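Local coordinates for thioesterase (Streptomyces coelicolor, PDB 3QMW), which is a thioesterase of the prodiginine biosynthetic pathway, built on the alpha/beta hydrolase fold, that probably hydrolyses thioester bonds, at residues 146-149 against 150-154; 134-137 against 138-141; 179-182 against 183-187. All coordinates share one frame; numbering follows the deposited sequence.

Interaction 1: 146-149 against 150-154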
ATOM      1  N   HIS D 146       3.997  15.921 -30.380  1.00 66.32           N
ATOM      2  CA  HIS D 146       5.449  16.047 -30.478  1.00 66.08           C
ATOM      3  C   HIS D 146       5.854  17.006 -31.611  1.00 65.66           C
ATOM      4  O   HIS D 146       6.987  17.492 -31.642  1.00 65.55           O
ATOM      5  CB  HIS D 146       6.106  14.676 -30.671  1.00 66.15           C
ATOM      6  CG  HIS D 146       6.032  14.154 -32.073  1.00 67.08           C
ATOM      7  ND1 HIS D 146       4.865  13.671 -32.630  1.00 67.60           N
ATOM      8  CD2 HIS D 146       6.985  14.032 -33.028  1.00 67.39           C
ATOM      9  CE1 HIS D 146       5.103  13.275 -33.866  1.00 67.56           C
ATOM     10  NE2 HIS D 146       6.380  13.483 -34.134  1.00 67.68           N
ATOM     11  N   THR D 147       4.924  17.274 -32.530  1.00 65.08           N
ATOM     12  CA  THR D 147       5.151  18.197 -33.638  1.00 64.58           C
ATOM     13  C   THR D 147       4.795  19.639 -33.291  1.00 64.49           C
ATOM     14  O   THR D 147       4.816  20.505 -34.166  1.00 64.70           O
ATOM     15  CB  THR D 147       4.309  17.802 -34.867  1.00 64.44           C
ATOM     16  OG1 THR D 147       2.916  17.962 -34.574  1.00 63.01           O
ATOM     17  CG2 THR D 147       4.583  16.364 -35.255  1.00 64.82           C
ATOM     18  N   LEU D 148       4.455  19.898 -32.031  1.00 64.10           N
ATOM     19  CA  LEU D 148       4.032  21.230 -31.615  1.00 63.95           C
ATOM     20  C   LEU D 148       5.243  22.114 -31.358  1.00 63.70           C
ATOM     21  O   LEU D 148       6.388  21.658 -31.387  1.00 63.46           O
ATOM     22  CB  LEU D 148       3.166  21.159 -30.346  1.00 64.05           C
ATOM     23  CG  LEU D 148       1.691  20.739 -30.479  1.00 64.46           C
ATOM     24  CD1 LEU D 148       1.192  20.018 -29.222  1.00 64.81           C
ATOM     25  CD2 LEU D 148       0.791  21.936 -30.780  1.00 64.49           C
ATOM     26  N   SER D 149       4.967  23.387 -31.106  1.00 63.52           N
ATOM     27  CA  SER D 149       5.961  24.322 -30.618  1.00 63.43           C
ATOM     28  C   SER D 149       6.260  24.009 -29.152  1.00 63.59           C
ATOM     29  O   SER D 149       5.799  23.007 -28.620  1.00 63.31           O
ATOM     30  CB  SER D 149       5.413  25.735 -30.739  1.00 63.32           C
ATOM     31  OG  SER D 149       4.417  25.953 -29.756  1.00 63.39           O
ATOM     32  N   ASP D 150       7.017  24.874 -28.491  1.00 63.88           N
ATOM     33  CA  ASP D 150       7.325  24.672 -27.081  1.00 64.12           C
ATOM     34  C   ASP D 150       6.231  25.228 -26.195  1.00 64.09           C
ATOM     35  O   ASP D 150       5.767  24.548 -25.286  1.00 64.22           O
ATOM     36  CB  ASP D 150       8.664  25.305 -26.730  1.00 64.15           C
ATOM     37  CG  ASP D 150       9.798  24.686 -27.491  1.00 64.70           C
ATOM     38  OD1 ASP D 150       9.526  23.789 -28.307  1.00 65.43           O
ATOM     39  OD2 ASP D 150      10.960  25.091 -27.286  1.00 66.71           O
ATOM     40  N   THR D 151       5.811  26.457 -26.458  1.00 64.10           N
ATOM     41  CA  THR D 151       4.767  27.080 -25.644  1.00 64.38           C
ATOM     42  C   THR D 151       3.449  26.299 -25.725  1.00 64.19           C
ATOM     43  O   THR D 151       2.741  26.175 -24.728  1.00 64.07           O
ATOM     44  CB  THR D 151       4.558  28.558 -26.027  1.00 64.52           C
ATOM     45  OG1 THR D 151       4.908  28.743 -27.407  1.00 65.12           O
ATOM     46  CG2 THR D 151       5.436  29.466 -25.158  1.00 64.46           C
ATOM     47  N   ALA D 152       3.138  25.756 -26.901  1.00 64.08           N
ATOM     48  CA  ALA D 152       1.974  24.872 -27.052  1.00 63.93           C
ATOM     49  C   ALA D 152       2.158  23.585 -26.250  1.00 63.72           C
ATOM     50  O   ALA D 152       1.239  23.149 -25.557  1.00 63.85           O
ATOM     51  CB  ALA D 152       1.734  24.538 -28.516  1.00 63.93           C
ATOM     52  N   LEU D 153       3.345  22.990 -26.356  1.00 63.23           N
ATOM     53  CA  LEU D 153       3.658  21.735 -25.684  1.00 63.06           C
ATOM     54  C   LEU D 153       3.827  21.926 -24.181  1.00 63.03           C
ATOM     55  O   LEU D 153       3.619  20.997 -23.406  1.00 62.78           O
ATOM     56  CB  LEU D 153       4.937  21.138 -26.268  1.00 63.12           C
ATOM     57  CG  LEU D 153       5.364  19.763 -25.766  1.00 62.92           C
ATOM     58  CD1 LEU D 153       4.319  18.737 -26.149  1.00 62.50           C
ATOM     59  CD2 LEU D 153       6.723  19.400 -26.334  1.00 62.46           C
ATOM     60  N   ARG D 154       4.219  23.128 -23.773  1.00 63.06           N
ATOM     61  CA  ARG D 154       4.264  23.462 -22.365  1.00 63.13           C
ATOM     62  C   ARG D 154       2.848  23.479 -21.824  1.00 63.04           C
ATOM     63  O   ARG D 154       2.548  22.791 -20.849  1.00 63.15           O
ATOM     64  CB  ARG D 154       4.937  24.816 -22.126  1.00 63.24           C
ATOM     65  CG  ARG D 154       5.276  25.062 -20.662  1.00 64.28           C
ATOM     66  CD  ARG D 154       6.214  26.252 -20.448  1.00 65.77           C
ATOM     67  NE  ARG D 154       6.807  26.226 -19.101  1.00 67.34           N
ATOM     68  CZ  ARG D 154       6.955  27.275 -18.280  1.00 68.70           C
ATOM     69  NH1 ARG D 154       6.543  28.499 -18.618  1.00 68.96           N
ATOM     70  NH2 ARG D 154       7.511  27.094 -17.082  1.00 68.90           N
TER
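S149 caps the N-terminus of helix 150-159: its OG accepts the backbone N-H of A152 at 3.1 Å, with an N-H...O angle of 160°. This is a serine N-cap, the start of a helix where main-chain N-H groups have no preceding turn to bond to, and a short hydroxyl side chain is well suited to answer one of them. The first torsion of S149 (chi1 73°) sets OG between the backbone N and the carbonyl carbon and folds it back over the opening turn. The same residue grips the turn a second time through its backbone, since S149 O receives L153 N, but this bond is weak, 3.3 Å long with an angle of 144°.

D150, the first helical residue, keeps its carboxylate by the S149 carbonyl carbon, with D150 OD1 3.4 Å from S149 C, while OD1 forms a salt bridge with R182 of helix 178-189. An aspartate suits this place doubly, because its negative charge would also be expected to interact favourably with the positive end of the helix dipole. R182 reaches the backbone as well, with NH1 bonded to the carbonyl oxygens of H146 and L148, so the residues leading into the helix are tied to helix 178-189.

Beyond the polar cap the packing is light, as expected at the protein surface. The methyl of A152 lies 3.3 Å from S149 OG, and an alanine is small enough to stand beside the capping hydroxyl. L153 is the buried member, its side chain resting on L178 and L181, while its CB stays 4.4 Å from L148 CB. L148 completes the apolar contact, its branch CD2 meeting the methyl CB of A152 at 3.6 Å.

Interaction 2: 134-137 against 138-141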
ATOM      1  N   SER D 134      -2.782   5.031 -19.370  1.00 48.54           N
ATOM      2  CA  SER D 134      -2.511   4.680 -20.769  1.00 49.33           C
ATOM      3  C   SER D 134      -3.711   4.023 -21.442  1.00 49.74           C
ATOM      4  O   SER D 134      -4.292   3.078 -20.911  1.00 49.61           O
ATOM      5  CB  SER D 134      -1.300   3.748 -20.855  1.00 49.41           C
ATOM      6  OG  SER D 134      -1.045   3.362 -22.195  1.00 49.69           O
ATOM      7  N   ARG D 135      -4.080   4.540 -22.609  1.00 50.66           N
ATOM      8  CA  ARG D 135      -5.078   3.900 -23.480  1.00 51.29           C
ATOM      9  C   ARG D 135      -4.553   2.576 -24.029  1.00 51.40           C
ATOM     10  O   ARG D 135      -3.349   2.304 -23.983  1.00 51.18           O
ATOM     11  CB  ARG D 135      -5.413   4.817 -24.654  1.00 51.66           C
ATOM     12  CG  ARG D 135      -4.197   5.112 -25.556  1.00 52.99           C
ATOM     13  CD  ARG D 135      -4.502   6.067 -26.677  1.00 54.40           C
ATOM     14  NE  ARG D 135      -5.144   7.285 -26.205  1.00 55.92           N
ATOM     15  CZ  ARG D 135      -5.434   8.320 -26.987  1.00 58.23           C
ATOM     16  NH1 ARG D 135      -5.120   8.305 -28.285  1.00 58.98           N
ATOM     17  NH2 ARG D 135      -6.035   9.386 -26.468  1.00 58.77           N
ATOM     18  N   ALA D 136      -5.452   1.763 -24.564  1.00 51.74           N
ATOM     19  CA  ALA D 136      -5.057   0.508 -25.191  1.00 52.30           C
ATOM     20  C   ALA D 136      -4.178   0.771 -26.429  1.00 52.85           C
ATOM     21  O   ALA D 136      -4.406   1.748 -27.146  1.00 52.73           O
ATOM     22  CB  ALA D 136      -6.284  -0.284 -25.579  1.00 52.36           C
ATOM     23  N   PRO D 137      -3.175  -0.096 -26.681  1.00 53.50           N
ATOM     24  CA  PRO D 137      -2.211   0.048 -27.783  1.00 54.35           C
ATOM     25  C   PRO D 137      -2.807   0.366 -29.166  1.00 55.39           C
ATOM     26  O   PRO D 137      -2.384   1.337 -29.809  1.00 54.83           O
ATOM     27  CB  PRO D 137      -1.496  -1.299 -27.796  1.00 54.30           C
ATOM     28  CG  PRO D 137      -1.557  -1.751 -26.379  1.00 53.95           C
ATOM     29  CD  PRO D 137      -2.830  -1.229 -25.805  1.00 53.48           C
ATOM     30  N   HIS D 138      -3.803  -0.402 -29.604  1.00 56.85           N
ATOM     31  CA  HIS D 138      -4.455  -0.119 -30.889  1.00 58.22           C
ATOM     32  C   HIS D 138      -5.001   1.310 -30.995  1.00 59.31           C
ATOM     33  O   HIS D 138      -5.196   1.806 -32.113  1.00 59.54           O
ATOM     34  CB  HIS D 138      -5.565  -1.140 -31.218  1.00 58.40           C
ATOM     35  CG  HIS D 138      -6.798  -1.019 -30.368  1.00 58.85           C
ATOM     36  ND1 HIS D 138      -7.083  -1.891 -29.337  1.00 59.16           N
ATOM     37  CD2 HIS D 138      -7.834  -0.145 -30.417  1.00 58.87           C
ATOM     38  CE1 HIS D 138      -8.232  -1.548 -28.779  1.00 58.92           C
ATOM     39  NE2 HIS D 138      -8.707  -0.490 -29.414  1.00 58.20           N
ATOM     40  N   LEU D 139      -5.240   1.964 -29.852  1.00 60.33           N
ATOM     41  CA  LEU D 139      -5.762   3.338 -29.834  1.00 61.31           C
ATOM     42  C   LEU D 139      -4.669   4.405 -29.938  1.00 62.16           C
ATOM     43  O   LEU D 139      -4.980   5.594 -29.873  1.00 62.20           O
ATOM     44  CB  LEU D 139      -6.608   3.598 -28.569  1.00 61.48           C
ATOM     45  CG  LEU D 139      -8.026   3.014 -28.490  1.00 61.59           C
ATOM     46  CD1 LEU D 139      -8.548   3.023 -27.053  1.00 61.48           C
ATOM     47  CD2 LEU D 139      -8.971   3.786 -29.414  1.00 61.94           C
ATOM     48  N   TYR D 140      -3.407   3.996 -30.102  1.00 63.30           N
ATOM     49  CA  TYR D 140      -2.288   4.955 -30.185  1.00 64.26           C
ATOM     50  C   TYR D 140      -1.948   5.354 -31.632  1.00 64.99           C
ATOM     51  O   TYR D 140      -1.747   4.484 -32.483  1.00 65.20           O
ATOM     52  CB  TYR D 140      -1.030   4.398 -29.490  1.00 64.20           C
ATOM     53  CG  TYR D 140      -0.878   4.793 -28.031  1.00 64.54           C
ATOM     54  CD1 TYR D 140      -0.473   6.079 -27.671  1.00 64.71           C
ATOM     55  CD2 TYR D 140      -1.119   3.874 -27.010  1.00 65.01           C
ATOM     56  CE1 TYR D 140      -0.323   6.443 -26.339  1.00 64.89           C
ATOM     57  CE2 TYR D 140      -0.970   4.225 -25.674  1.00 65.02           C
ATOM     58  CZ  TYR D 140      -0.571   5.507 -25.342  1.00 65.47           C
ATOM     59  OH  TYR D 140      -0.422   5.842 -24.008  1.00 66.43           O
ATOM     60  N   GLY D 141      -1.863   6.663 -31.890  1.00 65.90           N
ATOM     61  CA  GLY D 141      -1.499   7.190 -33.213  1.00 66.58           C
ATOM     62  C   GLY D 141      -2.123   8.535 -33.586  1.00 67.34           C
ATOM     63  O   GLY D 141      -1.489   9.347 -34.265  1.00 67.82           O
TER
HETATM   64  O   HOH W   1      -2.698   7.441 -22.917  1.00 34.34           O
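R135 NH1 donates to the carbonyl oxygen of L139 at 3.1 Å, closing a compact turn in the loop that follows strand 129-132 of the alpha/beta hydrolase sheet. Two successive i to i+3 bonds of 3-10 type shape the backbone: L139 N gives its hydrogen to A136 O (2.8 Å) and Y140 N to P137 O (2.9 Å). P137 suits the first turn because a proline has no N-H to leave without an acceptor.

The guanidinium is not spent on L139 alone, since NH1 also forms a salt bridge with D142. A bend at chi3 of R135 (52°) turns the arginine head toward the L139 carbonyl, whose oxygen sits at the guanidinium edge but tilted out of its plane, so the bond is bent. Behind it the aliphatic part does different work: R135 CG lies over one face of the Y140 ring, 3.6 Å from the centroid, a CH-pi contact. The guanidinium carbon CZ of R135 is much farther away, 5.7 Å from that Y140 centroid, and any cation-pi attraction is weak at most.

At the other end of the ring, Y140 OH shares a hydrogen bond of 3.1 Å with S134 OG, which lies in the ring plane. A water bonded to Y140 OH also accepts the N-H of R135, so the tyrosine ties the two ends of the turn together. Replacing Y140 with an alanine would probably leave S134 OG and the water without their phenolic partner and open a gap under the R135 chain. H138 ND1 is satisfied by Y225, and S134 O by W222 NE1. Y140 also leans on L109 of helix 106-120, near but not touching the probable catalytic triad. Across the ring face, R135 CG comes within 3.3 Å of Y140 CE2.

Interaction 3: 179-182 against 183-187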
ATOM      1  N   PRO D 179      13.813  18.044 -26.015  1.00 47.79           N
ATOM      2  CA  PRO D 179      14.213  17.019 -26.964  1.00 47.71           C
ATOM      3  C   PRO D 179      13.722  15.627 -26.589  1.00 47.61           C
ATOM      4  O   PRO D 179      13.143  14.923 -27.415  1.00 47.60           O
ATOM      5  CB  PRO D 179      15.749  17.071 -26.914  1.00 47.51           C
ATOM      6  CG  PRO D 179      16.091  18.404 -26.338  1.00 47.82           C
ATOM      7  CD  PRO D 179      14.824  19.106 -25.936  1.00 47.80           C
ATOM      8  N   VAL D 180      13.945  15.252 -25.335  1.00 47.76           N
ATOM      9  CA  VAL D 180      13.712  13.887 -24.874  1.00 47.30           C
ATOM     10  C   VAL D 180      12.227  13.629 -24.752  1.00 46.91           C
ATOM     11  O   VAL D 180      11.771  12.528 -25.030  1.00 47.02           O
ATOM     12  CB  VAL D 180      14.399  13.639 -23.552  1.00 47.34           C
ATOM     13  CG1 VAL D 180      14.510  12.171 -23.305  1.00 47.66           C
ATOM     14  CG2 VAL D 180      15.788  14.258 -23.581  1.00 48.02           C
ATOM     15  N   LEU D 181      11.477  14.657 -24.367  1.00 46.60           N
ATOM     16  CA  LEU D 181      10.021  14.620 -24.445  1.00 46.48           C
ATOM     17  C   LEU D 181       9.580  14.327 -25.879  1.00 46.76           C
ATOM     18  O   LEU D 181       8.914  13.322 -26.131  1.00 46.25           O
ATOM     19  CB  LEU D 181       9.420  15.945 -23.966  1.00 46.12           C
ATOM     20  CG  LEU D 181       7.886  16.037 -23.944  1.00 46.44           C
ATOM     21  CD1 LEU D 181       7.271  14.901 -23.138  1.00 45.34           C
ATOM     22  CD2 LEU D 181       7.422  17.386 -23.394  1.00 46.31           C
ATOM     23  N   ARG D 182       9.975  15.195 -26.813  1.00 47.45           N
ATOM     24  CA  ARG D 182       9.630  15.034 -28.238  1.00 47.78           C
ATOM     25  C   ARG D 182       9.996  13.649 -28.760  1.00 47.95           C
ATOM     26  O   ARG D 182       9.225  13.042 -29.492  1.00 47.97           O
ATOM     27  CB  ARG D 182      10.336  16.087 -29.103  1.00 48.13           C
ATOM     28  CG  ARG D 182       9.770  17.505 -29.022  1.00 48.57           C
ATOM     29  CD  ARG D 182      10.515  18.432 -29.968  1.00 48.64           C
ATOM     30  NE  ARG D 182      10.300  19.848 -29.674  1.00 50.04           N
ATOM     31  CZ  ARG D 182       9.204  20.538 -29.992  1.00 52.49           C
ATOM     32  NH1 ARG D 182       8.175  19.958 -30.608  1.00 53.91           N
ATOM     33  NH2 ARG D 182       9.121  21.826 -29.682  1.00 53.19           N
ATOM     34  N   ALA D 183      11.168  13.150 -28.389  1.00 48.34           N
ATOM     35  CA  ALA D 183      11.584  11.817 -28.810  1.00 49.20           C
ATOM     36  C   ALA D 183      10.758  10.723 -28.113  1.00 50.14           C
ATOM     37  O   ALA D 183      10.471   9.680 -28.708  1.00 50.23           O
ATOM     38  CB  ALA D 183      13.067  11.618 -28.562  1.00 49.18           C
ATOM     39  N   ASP D 184      10.371  10.957 -26.859  1.00 51.08           N
ATOM     40  CA  ASP D 184       9.458  10.040 -26.160  1.00 51.63           C
ATOM     41  C   ASP D 184       8.064  10.040 -26.796  1.00 52.33           C
ATOM     42  O   ASP D 184       7.489   8.982 -27.028  1.00 52.13           O
ATOM     43  CB  ASP D 184       9.324  10.402 -24.670  1.00 51.60           C
ATOM     44  CG  ASP D 184      10.512   9.945 -23.823  1.00 51.60           C
ATOM     45  OD1 ASP D 184      11.388   9.195 -24.311  1.00 52.55           O
ATOM     46  OD2 ASP D 184      10.566  10.350 -22.639  1.00 50.85           O
ATOM     47  N   LEU D 185       7.517  11.224 -27.060  1.00 53.44           N
ATOM     48  CA  LEU D 185       6.164  11.328 -27.616  1.00 54.62           C
ATOM     49  C   LEU D 185       6.049  10.790 -29.047  1.00 55.74           C
ATOM     50  O   LEU D 185       4.971  10.389 -29.486  1.00 55.90           O
ATOM     51  CB  LEU D 185       5.650  12.772 -27.580  1.00 54.50           C
ATOM     52  CG  LEU D 185       4.844  13.258 -26.372  1.00 54.17           C
ATOM     53  CD1 LEU D 185       4.420  14.689 -26.620  1.00 53.07           C
ATOM     54  CD2 LEU D 185       3.613  12.395 -26.115  1.00 53.72           C
ATOM     55  N   ARG D 186       7.154  10.796 -29.778  1.00 57.23           N
ATOM     56  CA  ARG D 186       7.142  10.363 -31.167  1.00 58.19           C
ATOM     57  C   ARG D 186       6.985   8.852 -31.268  1.00 58.55           C
ATOM     58  O   ARG D 186       6.339   8.349 -32.182  1.00 58.55           O
ATOM     59  CB  ARG D 186       8.420  10.809 -31.884  1.00 58.59           C
ATOM     60  CG  ARG D 186       8.568  10.180 -33.256  1.00 59.80           C
ATOM     61  CD  ARG D 186       9.333  11.038 -34.228  1.00 61.35           C
ATOM     62  NE  ARG D 186       9.773  10.220 -35.353  1.00 62.64           N
ATOM     63  CZ  ARG D 186       9.902  10.642 -36.603  1.00 64.23           C
ATOM     64  NH1 ARG D 186      10.318   9.786 -37.534  1.00 64.78           N
ATOM     65  NH2 ARG D 186       9.614  11.903 -36.932  1.00 64.65           N
ATOM     66  N   ALA D 187       7.574   8.124 -30.327  1.00 59.07           N
ATOM     67  CA  ALA D 187       7.386   6.686 -30.290  1.00 59.49           C
ATOM     68  C   ALA D 187       5.936   6.307 -29.964  1.00 59.93           C
ATOM     69  O   ALA D 187       5.556   5.164 -30.156  1.00 60.23           O
ATOM     70  CB  ALA D 187       8.326   6.064 -29.300  1.00 59.51           C
TER
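L181 and L185 meet one turn apart because the first torsion of L181 (chi1 -178°) carries its branch round opposite its own backbone N, and the second (chi2 54°) points L181 CD1 at L185 CG, 4.4 Å away. D184 does otherwise: its chi1 of -78° keeps CG beside the backbone N and lays the carboxylate against the preceding turn. D184 OD1 and OD2 lie 3.4 and 3.5 Å from V180 O, acceptors with no proton to share, and their mutual repulsion is probably offset by R67, which forms a salt bridge with D184 OD2, and by the backbone N of G40.

The backbone beneath is regular alpha helix. A183 N bonds to P179 O at 2.8 Å, D184 N to V180 O at 2.8 Å, and L185 N to L181 O at 2.7 Å; the bond from R186 N to R182 O is weak. P179 fits the first turn, where its missing N-H costs nothing, and the small A183 sets its methyl 3.5 Å from P179 O.

R186 NE pairs with D77; R182 forms a salt bridge with D150 and bonds the carbonyls of H146 and L148. L185 packs on L153 of helix 150-159. Helix 178-189 lies in the helical insertion between strands 129-132 and 203-208 of the parallel sheet, consistent with the lid of thioesterases.

How the interactions relate
Interactions 1 and 3 touch and hold the same two helices together. Helix 150-159 meets helix 178-189 through R182, which supplies a charged clasp at the surface, and through L153 CD2 against L181 CD2 at 3.6 Å, the apolar side of the same join. Interaction 1 is the more exposed and relies on a polar cap at a helix start; interaction 3, partly buried, relies on mid-helix backbone bonds, with its charged side chains paired to other parts of the chain. Interaction 2 stands apart, its nearest atoms about 8 Å from interaction 1 and about 7 Å from interaction 3. Also partly buried, it leans on helix 106-120; two 3-10 backbone bonds, an arginine, a tyrosine and a water hold its turn.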